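Local coordinates for protein HD superfamily hydrolase (Clostridium acetobutylicum ATCC 824, PDB 3CCG) that probably hydrolyses the symmetrical dinucleotide P(1),P(4)-bis(5'-adenosyl) tetraphosphate to two ADP, as a di-iron enzyme of the HD superfamily, at residues 15-20 and 53-57; 26-31 and 129-134; 34-40 and 121-125; 48-53 and 108-112; 111-117 and 175-181. The contacts are given in a common frame with arbitrary orientation. Where two conformers were deposited one is given. Residue numbers count along the deposited sequence, not the author numbering.

Interaction 1 of 5, residues 15-20 and 53-57; sequences NLGEKR and DCAKK. With FE (Fe (III) ion), chain B; FE (Fe (III) ion), chain C; PO4 (phosphate ion), chain D.
Two like charges lie side by side: R20 NH2 is 4.2 Å from K56 NZ. Both lie against a bound phosphate ion, probably from the crystallisation liquor, that bridges the two irons. K56 NZ donates to phosphate O1 and O3, each at 2.8 Å, and R20 NH1 is 2.8 Å from phosphate O4. R20 is t, p, p over chi1 to chi3; K56 is t, p, then extended. K56 CE covers one face of the R20 guanidinium, 3.5 Å from NH2. R20 NH1 is 3.7 Å from D53 OD2. Segment 15-20 is helix kinked at G17 (phi/psi 85/168); N of E18 and K19 lack bonds to the preceding turn. Loop 53-57 opens with a type I turn, D53 to K56, closed by K56 N to D53 O at 2.9 Å. L16 and K57 are in register, CA to CA 6.0 Å. L16 (mt) puts CD2 3.3 Å from D53 O and 3.7 Å from K57 CG. D53 bridges the metals of this HD-domain site: OD1 to iron B 2.2 Å, OD2 to iron C 2.5 Å. C54 and A55 pack on L93 of helix 87-98; C54 also meets L12 of helix 5-38.

Interaction 2 of 5, residues 26-31 and 129-134; sequences GVMDTA and ADYIEP. With FE (Fe (III) ion), chain C.
T30, V27 and A129 carry most of this contact. G26 to A31 is regular helix. A129 to I132 is the last turn of helix 121-132, and E133 leaves it with phi/psi -58/147. The nearest CA pairs are V27 CA to A129 CA and G26 CA to E133 CA, both 5.4 Å. A129 CB lies 3.9 Å from V27 CG1 and 3.8 Å from T30 CG2. V27 (t) also sets CG2 3.9 Å from D130 CA and 3.8 Å from E133 CG. T30 (m) donates from OG1 to G26 O at 2.9 Å. The same OG1 is 3.3 Å from both E133 CA and P134 CD. The packing adjoins D130, the last residue of the H...HD...D motif of HD domains. D130 (t) binds iron C through OD1 at 2.2 Å, with H23, H52 and D53. E133 OE2 bonds H23 ND1, and OE1 bonds G135 N. A CB on G26 would clash with E133 OE1. I132 CG1 is 3.8 Å from T30 CG2.

Interaction 3 of 5, residues 34-40 and 121-125; sequences LAGIYNE and LLEKI
The end of helix 5-38 runs past the start of helix 121-132. Axes of 34-38 and 121-125 approach to 10.7 Å, with 139° between their N-to-C directions. N39 leaves the helix with positive phi (67/35), and E40 becomes extended (-93/155), its N bonded to A35 O at 2.9 Å. L34 lies opposite I125, CA to CA 6.6 Å, and E40 opposite L122, 6.8 Å between CA atoms. I125 (mt) fills the gap: CG2 is 3.9 Å from L34 CB, while CD1 is 4.0 Å from A35 CA and 3.8 Å from E40 CB. L121 (tp) sets CD1 3.9 Å from Y38 CB and CD2 3.5 Å from Y38 O. The Y38 ring leads away, and its OH bonds A148 O. L122 continues the packing onto helices 42-51 and 103-110 of the HD domain. E40 is t, with chi2 p. No direct hydrogen bond joins the segments; apolar packing is supplemented by one water bridging E40 OE1 (2.7 Å) and L122 N (3.0 Å).

Interaction 4 of 5, residues 48-53 and 108-112; sequences AGLVHD and AIEFH. With FE (Fe (III) ion), chain C; FE (Fe (III) ion), chain B.
Two iron-binding histidines of the HD-domain site meet here, each near the C-terminal end of a helix. Segment 48-53 comes off helix 42-51, and segment 108-112 off helix 103-110. The backbones come closest at H52 and I109, CA to CA 4.8 Å. A48 opens the contact, with CB 4.3 Å from A108 CB and O 4.3 Å from I109 CG1. G49 serves its own segment: its O accepts from H52 ND1 at 2.8 Å, which orients that ring. V51 (m) puts CG2 3.5 Å from CD1 of I109 (mt). H52 follows with chi1 79° (p) and chi2 -76°. Its O is 3.7 Å from I109 CG2 and 3.2 Å from H112 CE1. The H52 edge points at the face of H112 in a T-shaped stack, centroids 4.8 Å apart and planes at 87°. H52 CD2 lies 3.5 Å from H112 NE2. H52 NE2 binds iron C at 2.5 Å. H112 (chi1 83°, p; chi2 -91°) repeats the scheme: ND1 donates to I109 O at 2.8 Å and NE2 binds iron B at 2.2 Å. D53 ends the segment and spans both metals, OD1 to iron B 2.2 Å and OD2 to iron C 2.5 Å. H23 and D130 also bind iron C, and H86 also binds iron B. D53 OD1 and H112 NE2 are 3.1 Å apart because both bind iron B, not through a hydrogen bond.

Interaction 5 of 5, residues 111-117 and 175-181; sequences FHTTGRP and HHNTIEA. With FE (Fe (III) ion), chain B.
With chi1 at 59° (p), T114 directs OG1 to G115 O (2.8 Å) and CG2 over the H175 ring face, 4.1 Å from the centroid, a CH-pi contact. Its backbone O separately accepts from OG1 of T178 (m) at 2.8 Å. Segment 111-117 is irregular, closed by G115 N to F111 O at 2.8 Å; G115 has phi/psi 75/180. H175 (t, chi2 -73°) is N-cap of helix 176-188: its ND1 accepts from N177 N at 2.9 Å. Nearest CA pairs are T114-T178, 5.1 Å, and P117-A181, 4.2 Å. N177 (m) brings CB 3.3 Å from G115 O and ND2 4.1 Å from F111 CE1. P117 CG meets E180 CB at 3.8 Å. The R116 (p) CA-to-CB bond points away, and its NE forms a salt bridge with E123. The contact joins the loop bearing iron ligand H112 to the C-terminal helix. Waters link T114 OG1 to N177 ND2 and R116 O to A181 O. The polar joins are selective: R116 N is buried against A181 CB (3.4 Å) without a partner.

How the interactions relate
The contacts join helices of an all-helical protein, most of them close to a pair of irons. Interaction 4 is the most central, about 5 Å from the chain centre. It shares D53 with interaction 1 and F111 and H112 with interaction 5. Interactions 1, 2 and 3 all use helix 5-38; 2 and 3 pair it with helix 121-132, their centres about 12 Å apart. Along the chain, both enclose interaction 4. Interactions 1 and 5 follow in series, centres about 22 Å apart on opposite sides of the chain centre, yet D53 and H112 meet at iron B. Iron C joins interactions 1, 2 and 4. Sequence-distant segments thus supply one metal site, while interaction 3 packs away from it.

Interaction 1 of 5, residues 15-20 and 53-57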
# COMPACT_ATOMS: atom_id res chain seq x y z
N ASN A 15 16.55 -4.47 -29.48
CA ASN A 15 15.24 -4.24 -28.86
C ASN A 15 15.22 -3.04 -27.93
O ASN A 15 14.20 -2.36 -27.83
CB ASN A 15 14.72 -5.51 -28.15
CG ASN A 15 14.13 -6.52 -29.12
OD1 ASN A 15 13.03 -6.33 -29.63
ND2 ASN A 15 14.85 -7.59 -29.39
N LEU A 16 16.33 -2.75 -27.30
CA LEU A 16 16.39 -1.69 -26.31
C LEU A 16 16.97 -0.38 -26.82
O LEU A 16 16.69 0.67 -26.27
CB LEU A 16 17.21 -2.20 -25.10
CG LEU A 16 16.58 -3.39 -24.36
CD1 LEU A 16 17.43 -3.72 -23.17
CD2 LEU A 16 15.08 -3.09 -24.00
N GLY A 17 17.83 -0.45 -27.82
CA GLY A 17 18.49 0.77 -28.31
C GLY A 17 19.72 1.04 -27.47
O GLY A 17 19.94 0.41 -26.41
N GLU A 18 20.56 1.95 -27.92
CA GLU A 18 21.84 2.21 -27.27
C GLU A 18 21.80 2.58 -25.80
O GLU A 18 22.54 2.01 -25.01
CB GLU A 18 22.62 3.28 -28.07
CG GLU A 18 23.90 3.76 -27.37
N LYS A 19 21.00 3.56 -25.45
CA LYS A 19 21.01 4.08 -24.09
C LYS A 19 20.56 3.01 -23.08
O LYS A 19 21.24 2.76 -22.06
CB LYS A 19 20.13 5.31 -24.02
CG LYS A 19 20.29 6.16 -22.80
N ARG A 20 19.43 2.36 -23.39
CA ARG A 20 18.84 1.37 -22.45
C ARG A 20 19.70 0.09 -22.41
O ARG A 20 19.78 -0.58 -21.36
CB ARG A 20 17.40 1.12 -22.79
CG ARG A 20 16.63 0.26 -21.77
CD ARG A 20 16.55 0.90 -20.40
NE ARG A 20 15.59 2.00 -20.37
CZ ARG A 20 15.21 2.58 -19.25
NH1 ARG A 20 15.68 2.14 -18.10
NH2 ARG A 20 14.34 3.57 -19.28
N ASP A 53 15.66 -5.98 -18.22
CA ASP A 53 14.81 -4.98 -18.89
C ASP A 53 14.51 -5.45 -20.34
O ASP A 53 14.21 -4.63 -21.18
CB ASP A 53 15.42 -3.56 -18.89
CG ASP A 53 14.85 -2.67 -17.86
OD1 ASP A 53 13.88 -3.00 -17.16
OD2 ASP A 53 15.40 -1.56 -17.70
N CYS A 54 14.62 -6.74 -20.62
CA CYS A 54 14.43 -7.21 -21.99
C CYS A 54 13.06 -6.81 -22.63
O CYS A 54 12.92 -6.76 -23.89
CB CYS A 54 14.77 -8.71 -22.14
SG CYS A 54 13.63 -9.81 -21.34
N ALA A 55 12.04 -6.60 -21.79
CA ALA A 55 10.67 -6.25 -22.26
C ALA A 55 10.38 -4.77 -22.06
O ALA A 55 9.28 -4.33 -22.32
CB ALA A 55 9.62 -7.06 -21.52
N LYS A 56 11.39 -4.00 -21.66
CA LYS A 56 11.18 -2.60 -21.31
C LYS A 56 10.62 -1.71 -22.43
O LYS A 56 9.84 -0.79 -22.14
CB LYS A 56 12.53 -2.00 -20.84
CG LYS A 56 12.50 -0.46 -20.49
CD LYS A 56 11.65 -0.25 -19.33
CE LYS A 56 11.77 1.22 -18.80
NZ LYS A 56 11.16 1.46 -17.52
N LYS A 57 11.01 -1.97 -23.65
CA LYS A 57 10.63 -1.13 -24.77
C LYS A 57 9.37 -1.58 -25.50
O LYS A 57 9.05 -1.11 -26.58
CB LYS A 57 11.78 -1.02 -25.78
CG LYS A 57 12.98 -0.28 -25.29
CD LYS A 57 12.62 1.18 -25.09
CE LYS A 57 13.90 2.03 -24.92
NZ LYS A 57 13.44 3.40 -24.55
FE FE B . 12.97 -2.10 -15.41
FE FE C . 16.18 -1.07 -15.39
P PO4 D . 13.81 1.12 -15.41
O1 PO4 D . 13.17 -0.10 -16.24
O2 PO4 D . 13.56 1.09 -13.88
O3 PO4 D . 13.36 2.43 -16.05
O4 PO4 D . 15.28 1.10 -15.51
O HOH W 1 14.84 -1.81 -14.63
O HOH W 2 12.14 -1.12 -13.76

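Interaction 2 of 5, residues 26-31 and 129-134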
# COMPACT_ATOMS: atom_id res chain seq x y z
N GLY A 26 25.25 -1.78 -17.31
CA GLY A 26 25.55 -1.23 -16.01
C GLY A 26 24.91 -2.03 -14.89
O GLY A 26 25.51 -2.31 -13.86
N VAL A 27 23.66 -2.40 -15.12
CA VAL A 27 22.98 -3.21 -14.11
C VAL A 27 23.68 -4.57 -13.92
O VAL A 27 23.87 -5.05 -12.79
CB VAL A 27 21.46 -3.35 -14.42
CG1 VAL A 27 20.80 -4.35 -13.43
CG2 VAL A 27 20.84 -1.95 -14.35
N MSE A 28 24.07 -5.16 -15.03
CA MSE A 28 24.79 -6.41 -15.01
C MSE A 28 26.05 -6.30 -14.18
O MSE A 28 26.31 -7.08 -13.29
CB MSE A 28 25.20 -6.78 -16.42
CG MSE A 28 25.95 -8.12 -16.59
SE MSE A 28 26.64 -8.40 -18.40
CE MSE A 28 27.99 -6.91 -18.30
N ASP A 29 26.86 -5.31 -14.52
CA ASP A 29 28.13 -5.12 -13.79
C ASP A 29 27.89 -4.88 -12.29
O ASP A 29 28.61 -5.35 -11.43
CB ASP A 29 28.92 -3.96 -14.36
CG ASP A 29 29.55 -4.25 -15.71
OD1 ASP A 29 29.75 -5.43 -16.06
OD2 ASP A 29 29.82 -3.24 -16.37
N THR A 30 26.90 -4.04 -11.99
CA THR A 30 26.57 -3.74 -10.61
C THR A 30 26.09 -4.96 -9.85
O THR A 30 26.47 -5.21 -8.69
CB THR A 30 25.51 -2.62 -10.53
OG1 THR A 30 26.02 -1.44 -11.16
CG2 THR A 30 25.10 -2.32 -9.08
N ALA A 31 25.23 -5.75 -10.49
CA ALA A 31 24.73 -6.99 -9.91
C ALA A 31 25.90 -7.92 -9.60
O ALA A 31 25.94 -8.54 -8.57
CB ALA A 31 23.73 -7.70 -10.85
N ALA A 129 20.26 -2.86 -7.96
CA ALA A 129 21.24 -2.56 -9.02
C ALA A 129 20.68 -1.61 -10.03
O ALA A 129 21.39 -0.72 -10.51
CB ALA A 129 21.72 -3.85 -9.72
N ASP A 130 19.38 -1.73 -10.29
CA ASP A 130 18.75 -0.83 -11.23
C ASP A 130 18.87 0.67 -10.81
O ASP A 130 19.09 1.55 -11.64
CB ASP A 130 17.29 -1.24 -11.38
CG ASP A 130 16.63 -0.59 -12.56
OD1 ASP A 130 17.26 -0.52 -13.61
OD2 ASP A 130 15.45 -0.21 -12.44
N TYR A 131 18.75 0.91 -9.51
CA TYR A 131 18.86 2.24 -8.90
C TYR A 131 20.27 2.79 -8.74
O TYR A 131 20.49 3.98 -8.80
CB TYR A 131 18.19 2.23 -7.50
CG TYR A 131 16.70 2.17 -7.57
CD1 TYR A 131 16.01 0.96 -7.67
CD2 TYR A 131 15.96 3.34 -7.59
CE1 TYR A 131 14.63 0.93 -7.77
CE2 TYR A 131 14.59 3.31 -7.71
CZ TYR A 131 13.92 2.11 -7.78
OH TYR A 131 12.54 2.12 -7.89
N ILE A 132 21.24 1.92 -8.52
CA ILE A 132 22.57 2.39 -8.18
C ILE A 132 23.67 2.17 -9.25
O ILE A 132 24.85 2.48 -9.00
CB ILE A 132 23.03 1.75 -6.83
CG1 ILE A 132 23.23 0.24 -6.95
CG2 ILE A 132 22.04 2.10 -5.67
CD1 ILE A 132 23.97 -0.43 -5.83
N GLU A 133 23.30 1.63 -10.42
CA GLU A 133 24.25 1.38 -11.51
C GLU A 133 24.88 2.72 -11.85
O GLU A 133 24.26 3.77 -11.70
CB GLU A 133 23.63 0.64 -12.71
CG GLU A 133 22.51 1.36 -13.39
CD GLU A 133 22.96 2.13 -14.61
OE1 GLU A 133 24.21 2.19 -14.84
OE2 GLU A 133 22.06 2.66 -15.33
N PRO A 134 26.15 2.67 -12.26
CA PRO A 134 26.99 3.87 -12.38
C PRO A 134 26.46 4.95 -13.28
O PRO A 134 26.81 6.11 -13.10
CB PRO A 134 28.30 3.32 -12.97
CG PRO A 134 28.29 1.89 -12.67
CD PRO A 134 26.89 1.43 -12.53
FE FE C . 16.18 -1.07 -15.39
O HOH W 1 14.84 -1.81 -14.63

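Interaction 3 of 5, residues 34-40 and 121-125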
# COMPACT_ATOMS: atom_id res chain seq x y z
N LEU A 34 27.78 -6.59 -6.54
CA LEU A 34 27.07 -6.83 -5.31
C LEU A 34 27.08 -8.31 -4.95
O LEU A 34 27.08 -8.71 -3.79
CB LEU A 34 25.63 -6.27 -5.40
CG LEU A 34 25.46 -4.77 -5.44
CD1 LEU A 34 24.00 -4.40 -5.74
CD2 LEU A 34 25.90 -4.10 -4.12
N ALA A 35 27.04 -9.15 -5.96
CA ALA A 35 27.11 -10.57 -5.75
C ALA A 35 28.39 -11.00 -5.06
O ALA A 35 28.40 -11.92 -4.28
CB ALA A 35 26.96 -11.33 -7.09
N GLY A 36 29.46 -10.32 -5.45
CA GLY A 36 30.77 -10.54 -4.82
C GLY A 36 30.71 -10.16 -3.35
O GLY A 36 31.18 -10.92 -2.50
N ILE A 37 30.13 -9.01 -3.03
CA ILE A 37 30.01 -8.55 -1.65
C ILE A 37 29.16 -9.50 -0.79
O ILE A 37 29.52 -9.79 0.37
CB ILE A 37 29.38 -7.15 -1.58
CG1 ILE A 37 30.34 -6.11 -2.16
CG2 ILE A 37 28.95 -6.77 -0.12
CD1 ILE A 37 29.75 -4.73 -2.45
N TYR A 38 28.06 -10.02 -1.35
CA TYR A 38 27.10 -10.79 -0.58
C TYR A 38 27.14 -12.30 -0.80
O TYR A 38 26.31 -13.05 -0.31
CB TYR A 38 25.66 -10.22 -0.83
CG TYR A 38 25.47 -8.83 -0.24
CD1 TYR A 38 25.24 -8.66 1.13
CD2 TYR A 38 25.47 -7.69 -1.04
CE1 TYR A 38 25.08 -7.42 1.67
CE2 TYR A 38 25.32 -6.41 -0.48
CZ TYR A 38 25.12 -6.30 0.89
OH TYR A 38 24.95 -5.05 1.43
N ASN A 39 28.12 -12.77 -1.56
CA ASN A 39 28.28 -14.20 -1.81
C ASN A 39 27.15 -14.84 -2.63
O ASN A 39 26.76 -16.00 -2.44
CB ASN A 39 28.46 -14.94 -0.47
CG ASN A 39 29.01 -16.35 -0.64
OD1 ASN A 39 29.71 -16.64 -1.61
ND2 ASN A 39 28.71 -17.23 0.30
N GLU A 40 26.62 -14.08 -3.58
CA GLU A 40 25.62 -14.61 -4.48
C GLU A 40 26.40 -15.12 -5.73
O GLU A 40 27.51 -14.67 -6.05
CB GLU A 40 24.56 -13.55 -4.85
CG GLU A 40 23.47 -14.01 -5.78
CD GLU A 40 22.78 -15.24 -5.26
OE1 GLU A 40 21.96 -15.15 -4.31
OE2 GLU A 40 23.09 -16.36 -5.75
N LEU A 121 18.12 -13.17 -2.13
CA LEU A 121 19.26 -12.32 -2.22
C LEU A 121 19.43 -11.83 -3.68
O LEU A 121 19.68 -10.63 -3.89
CB LEU A 121 20.49 -13.09 -1.73
CG LEU A 121 21.79 -12.33 -1.91
CD1 LEU A 121 21.81 -10.94 -1.24
CD2 LEU A 121 22.96 -13.22 -1.44
N LEU A 122 19.26 -12.72 -4.67
CA LEU A 122 19.41 -12.32 -6.09
C LEU A 122 18.34 -11.28 -6.47
O LEU A 122 18.64 -10.28 -7.10
CB LEU A 122 19.37 -13.50 -7.02
CG LEU A 122 19.52 -13.20 -8.52
CD1 LEU A 122 20.97 -12.64 -8.76
CD2 LEU A 122 19.17 -14.45 -9.34
N GLU A 123 17.10 -11.51 -6.04
CA GLU A 123 16.04 -10.56 -6.33
C GLU A 123 16.37 -9.17 -5.78
O GLU A 123 16.19 -8.15 -6.45
CB GLU A 123 14.73 -11.02 -5.71
CG GLU A 123 14.05 -12.16 -6.36
CD GLU A 123 12.83 -12.62 -5.60
OE1 GLU A 123 11.86 -11.82 -5.55
OE2 GLU A 123 12.84 -13.73 -5.02
N LYS A 124 16.91 -9.12 -4.54
CA LYS A 124 17.27 -7.87 -3.93
C LYS A 124 18.39 -7.13 -4.71
O LYS A 124 18.38 -5.94 -4.90
CB LYS A 124 17.68 -8.04 -2.48
CG LYS A 124 16.60 -8.65 -1.61
CD LYS A 124 17.06 -8.79 -0.17
CE LYS A 124 15.93 -9.35 0.70
NZ LYS A 124 16.41 -9.65 2.10
N ILE A 125 19.42 -7.92 -5.07
CA ILE A 125 20.56 -7.40 -5.82
C ILE A 125 20.10 -6.76 -7.17
O ILE A 125 20.53 -5.65 -7.54
CB ILE A 125 21.60 -8.52 -6.05
CG1 ILE A 125 22.30 -8.84 -4.72
CG2 ILE A 125 22.60 -8.08 -7.09
CD1 ILE A 125 23.32 -10.00 -4.77
O HOH W 3 19.32 -15.70 -4.33

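Interaction 4 of 5, residues 48-53 and 108-112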
# COMPACT_ATOMS: atom_id res chain seq x y z
N ALA A 48 20.79 -12.24 -14.88
CA ALA A 48 19.59 -11.54 -14.48
C ALA A 48 19.76 -10.06 -14.69
O ALA A 48 18.85 -9.38 -15.16
CB ALA A 48 19.29 -11.86 -13.00
N GLY A 49 20.92 -9.48 -14.35
CA GLY A 49 21.13 -8.07 -14.54
C GLY A 49 21.13 -7.68 -16.02
O GLY A 49 20.57 -6.67 -16.46
N LEU A 50 21.77 -8.52 -16.84
CA LEU A 50 21.82 -8.24 -18.25
C LEU A 50 20.43 -8.20 -18.90
O LEU A 50 20.16 -7.30 -19.71
CB LEU A 50 22.69 -9.28 -18.97
CG LEU A 50 22.88 -9.10 -20.50
CD1 LEU A 50 23.49 -7.74 -20.85
CD2 LEU A 50 23.70 -10.27 -21.04
N VAL A 51 19.57 -9.16 -18.56
CA VAL A 51 18.31 -9.31 -19.28
C VAL A 51 17.09 -8.75 -18.57
O VAL A 51 15.99 -8.77 -19.12
CB VAL A 51 18.05 -10.78 -19.65
CG1 VAL A 51 19.30 -11.40 -20.35
CG2 VAL A 51 17.69 -11.59 -18.45
N HIS A 52 17.28 -8.13 -17.43
CA HIS A 52 16.15 -7.73 -16.57
C HIS A 52 15.17 -6.82 -17.31
O HIS A 52 13.96 -6.88 -17.01
CB HIS A 52 16.60 -7.05 -15.28
CG HIS A 52 16.99 -5.63 -15.45
ND1 HIS A 52 18.18 -5.20 -16.03
CD2 HIS A 52 16.30 -4.51 -15.15
CE1 HIS A 52 18.19 -3.88 -16.05
NE2 HIS A 52 17.06 -3.43 -15.54
N ASP A 53 15.66 -5.98 -18.22
CA ASP A 53 14.81 -4.98 -18.89
C ASP A 53 14.51 -5.45 -20.34
O ASP A 53 14.21 -4.63 -21.18
CB ASP A 53 15.42 -3.56 -18.89
CG ASP A 53 14.85 -2.67 -17.86
OD1 ASP A 53 13.88 -3.00 -17.16
OD2 ASP A 53 15.40 -1.56 -17.70
N ALA A 108 13.98 -12.73 -10.10
CA ALA A 108 14.69 -11.47 -10.00
C ALA A 108 14.26 -10.53 -11.13
O ALA A 108 14.11 -9.34 -10.94
CB ALA A 108 16.18 -11.72 -10.03
N ILE A 109 14.07 -11.06 -12.34
CA ILE A 109 13.60 -10.27 -13.46
C ILE A 109 12.13 -9.85 -13.21
O ILE A 109 11.78 -8.68 -13.29
CB ILE A 109 13.68 -11.06 -14.76
CG1 ILE A 109 15.12 -11.49 -15.08
CG2 ILE A 109 13.11 -10.29 -15.90
CD1 ILE A 109 15.20 -12.55 -16.22
N GLU A 110 11.30 -10.82 -12.86
CA GLU A 110 9.89 -10.54 -12.65
C GLU A 110 9.62 -9.41 -11.65
O GLU A 110 8.73 -8.59 -11.89
CB GLU A 110 9.15 -11.76 -12.16
CG GLU A 110 7.68 -11.56 -11.87
CD GLU A 110 6.93 -12.86 -11.60
OE1 GLU A 110 7.52 -13.92 -11.50
OE2 GLU A 110 5.71 -12.74 -11.39
N PHE A 111 10.32 -9.43 -10.53
CA PHE A 111 9.99 -8.51 -9.43
C PHE A 111 10.91 -7.33 -9.30
O PHE A 111 10.86 -6.55 -8.31
CB PHE A 111 9.90 -9.29 -8.09
CG PHE A 111 8.79 -10.29 -8.08
CD1 PHE A 111 7.49 -9.88 -8.02
CD2 PHE A 111 9.04 -11.65 -8.24
CE1 PHE A 111 6.48 -10.80 -8.02
CE2 PHE A 111 8.01 -12.57 -8.25
CZ PHE A 111 6.74 -12.13 -8.16
N HIS A 112 11.68 -7.08 -10.35
CA HIS A 112 12.60 -5.96 -10.23
C HIS A 112 11.94 -4.60 -10.25
O HIS A 112 12.60 -3.63 -9.86
CB HIS A 112 13.69 -5.99 -11.35
CG HIS A 112 13.28 -5.39 -12.66
ND1 HIS A 112 12.71 -6.09 -13.71
CD2 HIS A 112 13.43 -4.12 -13.10
CE1 HIS A 112 12.49 -5.25 -14.72
NE2 HIS A 112 12.95 -4.05 -14.38
FE FE C . 16.18 -1.07 -15.39
FE FE B . 12.97 -2.10 -15.41
O HOH W 1 14.84 -1.81 -14.63
O HOH W 2 12.14 -1.12 -13.76

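Interaction 5 of 5, residues 111-117 and 175-181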
# COMPACT_ATOMS: atom_id res chain seq x y z
N PHE A 111 10.32 -9.43 -10.53
CA PHE A 111 9.99 -8.51 -9.43
C PHE A 111 10.91 -7.33 -9.30
O PHE A 111 10.86 -6.55 -8.31
CB PHE A 111 9.90 -9.29 -8.09
CG PHE A 111 8.79 -10.29 -8.08
CD1 PHE A 111 7.49 -9.88 -8.02
CD2 PHE A 111 9.04 -11.65 -8.24
CE1 PHE A 111 6.48 -10.80 -8.02
CE2 PHE A 111 8.01 -12.57 -8.25
CZ PHE A 111 6.74 -12.13 -8.16
N HIS A 112 11.68 -7.08 -10.35
CA HIS A 112 12.60 -5.96 -10.23
C HIS A 112 11.94 -4.60 -10.25
O HIS A 112 12.60 -3.63 -9.86
CB HIS A 112 13.69 -5.99 -11.35
CG HIS A 112 13.28 -5.39 -12.66
ND1 HIS A 112 12.71 -6.09 -13.71
CD2 HIS A 112 13.43 -4.12 -13.10
CE1 HIS A 112 12.49 -5.25 -14.72
NE2 HIS A 112 12.95 -4.05 -14.38
N THR A 113 10.72 -4.50 -10.75
CA THR A 113 10.06 -3.17 -10.91
C THR A 113 9.37 -2.71 -9.63
O THR A 113 9.25 -1.51 -9.42
CB THR A 113 9.07 -3.11 -12.07
OG1 THR A 113 7.92 -3.95 -11.79
CG2 THR A 113 9.71 -3.53 -13.34
N THR A 114 8.94 -3.67 -8.82
CA THR A 114 8.21 -3.38 -7.59
C THR A 114 8.76 -3.95 -6.30
O THR A 114 8.45 -3.47 -5.20
CB THR A 114 6.74 -3.98 -7.67
OG1 THR A 114 6.81 -5.39 -7.87
CG2 THR A 114 5.94 -3.37 -8.83
N GLY A 115 9.53 -5.00 -6.39
CA GLY A 115 9.90 -5.76 -5.23
C GLY A 115 8.69 -6.62 -4.82
O GLY A 115 7.62 -6.64 -5.47
N ARG A 116 8.86 -7.39 -3.76
CA ARG A 116 7.78 -8.20 -3.20
C ARG A 116 8.18 -8.65 -1.84
O ARG A 116 9.33 -8.50 -1.43
CB ARG A 116 7.50 -9.41 -4.10
CG ARG A 116 8.68 -10.45 -4.18
CD ARG A 116 8.22 -11.77 -4.72
NE ARG A 116 9.32 -12.69 -4.94
CZ ARG A 116 9.15 -13.97 -5.25
NH1 ARG A 116 7.95 -14.51 -5.31
NH2 ARG A 116 10.20 -14.75 -5.47
N PRO A 117 7.24 -9.23 -1.09
CA PRO A 117 7.70 -9.82 0.15
C PRO A 117 8.59 -11.02 -0.06
O PRO A 117 8.49 -11.70 -1.04
CB PRO A 117 6.40 -10.29 0.83
CG PRO A 117 5.31 -9.70 0.09
CD PRO A 117 5.78 -9.31 -1.27
N HIS A 175 1.42 0.39 -5.99
CA HIS A 175 1.29 -1.02 -6.25
C HIS A 175 1.44 -1.84 -4.97
O HIS A 175 2.37 -1.65 -4.18
CB HIS A 175 2.34 -1.45 -7.29
CG HIS A 175 2.09 -2.79 -7.86
ND1 HIS A 175 2.30 -3.96 -7.17
CD2 HIS A 175 1.64 -3.16 -9.09
CE1 HIS A 175 1.98 -4.99 -7.93
NE2 HIS A 175 1.59 -4.53 -9.10
N HIS A 176 0.53 -2.80 -4.78
CA HIS A 176 0.52 -3.59 -3.55
C HIS A 176 1.82 -4.32 -3.29
O HIS A 176 2.23 -4.53 -2.16
CB HIS A 176 -0.65 -4.59 -3.51
CG HIS A 176 -0.50 -5.76 -4.42
ND1 HIS A 176 -0.01 -6.98 -3.99
CD2 HIS A 176 -0.71 -5.89 -5.75
CE1 HIS A 176 0.02 -7.82 -5.01
NE2 HIS A 176 -0.38 -7.18 -6.09
N ASN A 177 2.53 -4.72 -4.37
CA ASN A 177 3.77 -5.47 -4.15
C ASN A 177 4.84 -4.65 -3.45
O ASN A 177 5.61 -5.15 -2.62
CB ASN A 177 4.35 -6.04 -5.45
CG ASN A 177 3.75 -7.39 -5.80
OD1 ASN A 177 3.21 -8.08 -4.94
ND2 ASN A 177 3.85 -7.77 -7.05
N THR A 178 4.87 -3.36 -3.77
CA THR A 178 5.84 -2.47 -3.17
C THR A 178 5.49 -2.23 -1.68
O THR A 178 6.35 -2.26 -0.78
CB THR A 178 5.97 -1.19 -3.94
OG1 THR A 178 6.42 -1.53 -5.26
CG2 THR A 178 7.02 -0.33 -3.26
N ILE A 179 4.18 -2.07 -1.45
CA ILE A 179 3.72 -1.84 -0.06
C ILE A 179 4.02 -3.09 0.79
O ILE A 179 4.55 -3.01 1.92
CB ILE A 179 2.21 -1.48 -0.03
CG1 ILE A 179 1.90 -0.23 -0.86
CG2 ILE A 179 1.74 -1.29 1.42
CD1 ILE A 179 2.75 1.01 -0.58
N GLU A 180 3.69 -4.23 0.22
CA GLU A 180 3.86 -5.54 0.91
C GLU A 180 5.36 -5.87 1.09
O GLU A 180 5.79 -6.35 2.14
CB GLU A 180 3.05 -6.65 0.26
CG GLU A 180 1.58 -6.28 0.43
CD GLU A 180 0.59 -6.82 -0.57
OE1 GLU A 180 0.96 -7.68 -1.39
OE2 GLU A 180 -0.60 -6.36 -0.50
N ALA A 181 6.17 -5.48 0.10
CA ALA A 181 7.59 -5.67 0.20
C ALA A 181 8.19 -4.88 1.37
O ALA A 181 9.04 -5.37 2.12
CB ALA A 181 8.27 -5.23 -1.15
FE FE B . 12.97 -2.10 -15.41
O HOH W 4 4.98 -6.83 -9.10
O HOH W 5 10.40 -7.67 1.09
O HOH W 1 14.84 -1.81 -14.63
O HOH W 2 12.14 -1.12 -13.76